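Local coordinates for protein endolysin B (Mycobacterium phage D29, PDB 3HC7) that cleaves the ester linkage between mycolic acids and arabinogalactan in the mycobacterial cell envelope, so that the phage can lyse its host, at residues G89-L97 and D146-F156. Sequence-based numbering, arbitrary orientation.
Sequences GQVLKHHIL and DRLENLEQYGF
Leu97, near the C-terminal end of helix 83-96, lays its CD2 methyl over one face of the Tyr154 ring, a CH-pi contact 3.9 Å from the ring centroid, while CD1 reaches the hydroxyl end of the same ring. In this cutinase-like alpha/beta-hydrolase fold the helix follows the nucleophile Ser82, and the loop 146-156 leading into edge strand 157-161 wraps its flank. The Leu97 CD2 bump also meets Phe156 at its ring edge, 3.9 Å from CE2, and thus fills the notch between the two aromatic rings. One turn back, Leu92 drives CD1 to 3.9 Å from Phe156 CZ and brings CD2 up to Leu151 CD2; Leu110 of strand 110-116 backs both Leu92 and Phe156. Leu148 sets its CD2 methyl in the groove between Gly89 O, 3.8 Å away, and Lys93 CB. Polar groups meet at the 146-149 end of the loop. Lys93, CG anti to its own N (chi1 -175°) and straight beyond, reaches across to the loop, where NZ bonds both Arg147 O and, as a salt bridge, Asp146 OD1. Its CG methylene covers one face of the His94 ring, and Glu149 adds a second, more distant negative charge. NZ approaches Asp146 OD1 from the anti side at 2.8 Å, 33° out of the carboxylate plane.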
# COMPACT_ATOMS: atom_id res chain seq x y z
N GLY A 89 2.10 2.54 -4.44
CA GLY A 89 3.48 2.15 -4.66
C GLY A 89 3.72 1.59 -6.06
O GLY A 89 4.73 1.88 -6.69
N GLN A 90 2.77 0.80 -6.56
CA GLN A 90 2.89 0.24 -7.90
C GLN A 90 2.82 1.33 -8.94
O GLN A 90 3.59 1.32 -9.91
CB GLN A 90 1.80 -0.79 -8.16
CG GLN A 90 2.06 -2.11 -7.47
CD GLN A 90 3.16 -2.89 -8.14
OE1 GLN A 90 3.12 -3.11 -9.35
NE2 GLN A 90 4.14 -3.33 -7.36
N VAL A 91 1.89 2.26 -8.75
CA VAL A 91 1.72 3.36 -9.69
C VAL A 91 2.99 4.21 -9.72
O VAL A 91 3.49 4.52 -10.79
CB VAL A 91 0.48 4.22 -9.36
CG1 VAL A 91 0.53 5.55 -10.09
CG2 VAL A 91 -0.78 3.47 -9.73
N LEU A 92 3.52 4.54 -8.55
CA LEU A 92 4.74 5.32 -8.46
C LEU A 92 5.91 4.61 -9.13
O LEU A 92 6.51 5.14 -10.06
CB LEU A 92 5.09 5.61 -6.99
CG LEU A 92 6.37 6.41 -6.68
CD1 LEU A 92 6.47 7.70 -7.49
CD2 LEU A 92 6.42 6.73 -5.20
N LYS A 93 6.24 3.42 -8.63
CA LYS A 93 7.42 2.71 -9.11
C LYS A 93 7.39 2.37 -10.60
O LYS A 93 8.39 2.52 -11.30
CB LYS A 93 7.65 1.43 -8.31
CG LYS A 93 8.95 0.72 -8.68
CD LYS A 93 9.20 -0.52 -7.83
CE LYS A 93 10.39 -1.32 -8.37
NZ LYS A 93 10.79 -2.42 -7.46
N HIS A 94 6.24 1.90 -11.07
CA HIS A 94 6.19 1.34 -12.42
C HIS A 94 5.42 2.15 -13.43
O HIS A 94 5.36 1.75 -14.59
CB HIS A 94 5.61 -0.08 -12.38
CG HIS A 94 6.47 -1.05 -11.64
ND1 HIS A 94 6.00 -1.78 -10.56
CD2 HIS A 94 7.77 -1.40 -11.80
CE1 HIS A 94 6.98 -2.54 -10.10
NE2 HIS A 94 8.06 -2.33 -10.83
N HIS A 95 4.83 3.28 -13.02
CA HIS A 95 4.06 4.09 -13.97
C HIS A 95 4.44 5.56 -13.97
O HIS A 95 4.32 6.23 -15.00
CB HIS A 95 2.55 3.88 -13.78
CG HIS A 95 2.11 2.47 -14.05
ND1 HIS A 95 1.97 1.53 -13.05
CD2 HIS A 95 1.81 1.83 -15.21
CE1 HIS A 95 1.59 0.38 -13.57
NE2 HIS A 95 1.48 0.53 -14.88
N ILE A 96 4.95 6.06 -12.85
CA ILE A 96 5.42 7.44 -12.79
C ILE A 96 6.93 7.55 -12.97
O ILE A 96 7.40 8.34 -13.79
CB ILE A 96 5.01 8.12 -11.46
CG1 ILE A 96 3.49 8.07 -11.30
CG2 ILE A 96 5.51 9.56 -11.43
CD1 ILE A 96 2.98 8.66 -9.97
N LEU A 97 7.70 6.76 -12.22
CA LEU A 97 9.16 6.85 -12.29
C LEU A 97 9.81 6.42 -13.62
O LEU A 97 10.76 7.06 -14.07
CB LEU A 97 9.81 6.09 -11.13
CG LEU A 97 9.45 6.61 -9.74
CD1 LEU A 97 10.23 5.85 -8.69
CD2 LEU A 97 9.73 8.10 -9.64
N ASP A 146 8.97 -6.82 -4.98
CA ASP A 146 8.87 -5.64 -5.83
C ASP A 146 8.57 -4.44 -4.93
O ASP A 146 7.41 -4.06 -4.76
CB ASP A 146 7.73 -5.84 -6.84
CG ASP A 146 7.62 -4.71 -7.84
OD1 ASP A 146 8.67 -4.15 -8.24
OD2 ASP A 146 6.49 -4.41 -8.26
N ARG A 147 9.60 -3.87 -4.34
CA ARG A 147 9.41 -2.80 -3.37
C ARG A 147 10.06 -1.51 -3.85
O ARG A 147 10.82 -1.50 -4.83
CB ARG A 147 9.96 -3.20 -1.99
CG ARG A 147 11.47 -3.41 -1.97
CD ARG A 147 11.99 -3.68 -0.56
NE ARG A 147 11.44 -4.92 0.01
CZ ARG A 147 11.95 -6.13 -0.21
NH1 ARG A 147 13.02 -6.26 -0.98
NH2 ARG A 147 11.38 -7.21 0.33
N LEU A 148 9.75 -0.41 -3.17
CA LEU A 148 10.26 0.89 -3.57
C LEU A 148 11.76 0.98 -3.31
O LEU A 148 12.28 0.33 -2.40
CB LEU A 148 9.50 2.00 -2.85
CG LEU A 148 8.01 2.02 -3.20
CD1 LEU A 148 7.21 2.82 -2.19
CD2 LEU A 148 7.79 2.55 -4.61
N GLU A 149 12.46 1.76 -4.12
CA GLU A 149 13.89 1.94 -3.95
C GLU A 149 14.32 3.37 -4.31
O GLU A 149 13.68 4.03 -5.12
CB GLU A 149 14.67 0.91 -4.77
CG GLU A 149 14.09 0.64 -6.15
CD GLU A 149 14.93 -0.34 -6.96
OE1 GLU A 149 14.53 -0.67 -8.10
OE2 GLU A 149 15.98 -0.78 -6.45
N ASN A 150 15.40 3.83 -3.68
CA ASN A 150 16.02 5.11 -4.05
C ASN A 150 15.06 6.28 -4.04
O ASN A 150 15.18 7.19 -4.85
CB ASN A 150 16.65 4.99 -5.43
CG ASN A 150 17.60 3.83 -5.54
OD1 ASN A 150 17.73 3.21 -6.60
ND2 ASN A 150 18.27 3.52 -4.44
N LEU A 151 14.10 6.26 -3.12
CA LEU A 151 13.09 7.31 -3.09
C LEU A 151 13.74 8.66 -2.83
O LEU A 151 13.35 9.66 -3.41
CB LEU A 151 12.03 7.01 -2.01
CG LEU A 151 11.07 5.85 -2.31
CD1 LEU A 151 10.13 5.61 -1.14
CD2 LEU A 151 10.28 6.12 -3.58
N GLU A 152 14.75 8.66 -1.97
CA GLU A 152 15.43 9.89 -1.57
C GLU A 152 16.12 10.57 -2.75
O GLU A 152 16.61 11.69 -2.62
CB GLU A 152 16.45 9.60 -0.46
CG GLU A 152 17.65 8.76 -0.91
CD GLU A 152 17.34 7.28 -1.04
OE1 GLU A 152 16.37 6.81 -0.42
OE2 GLU A 152 18.08 6.58 -1.77
N GLN A 153 16.14 9.90 -3.90
CA GLN A 153 16.83 10.43 -5.07
C GLN A 153 15.96 11.32 -5.96
O GLN A 153 16.44 11.91 -6.92
CB GLN A 153 17.46 9.29 -5.88
CG GLN A 153 18.98 9.12 -5.68
CD GLN A 153 19.43 9.17 -4.22
OE1 GLN A 153 18.93 9.97 -3.42
NE2 GLN A 153 20.40 8.34 -3.87
N TYR A 154 14.68 11.43 -5.61
CA TYR A 154 13.74 12.22 -6.42
C TYR A 154 13.30 13.53 -5.77
O TYR A 154 13.53 13.76 -4.58
CB TYR A 154 12.52 11.37 -6.78
CG TYR A 154 12.88 10.11 -7.51
CD1 TYR A 154 12.91 10.08 -8.89
CD2 TYR A 154 13.19 8.94 -6.83
CE1 TYR A 154 13.24 8.93 -9.58
CE2 TYR A 154 13.53 7.77 -7.50
CZ TYR A 154 13.54 7.78 -8.88
OH TYR A 154 13.87 6.64 -9.58
N GLY A 155 12.67 14.39 -6.56
CA GLY A 155 12.25 15.71 -6.11
C GLY A 155 11.04 15.72 -5.20
O GLY A 155 10.91 16.61 -4.36
N PHE A 156 10.17 14.73 -5.33
CA PHE A 156 8.98 14.67 -4.50
C PHE A 156 9.37 14.27 -3.10
O PHE A 156 10.44 13.77 -2.87
CB PHE A 156 7.91 13.74 -5.08
CG PHE A 156 8.39 12.37 -5.36
CD1 PHE A 156 8.55 11.47 -4.36
CD2 PHE A 156 8.74 11.99 -6.62
CE1 PHE A 156 9.01 10.21 -4.61
CE2 PHE A 156 9.21 10.75 -6.87
CZ PHE A 156 9.34 9.86 -5.86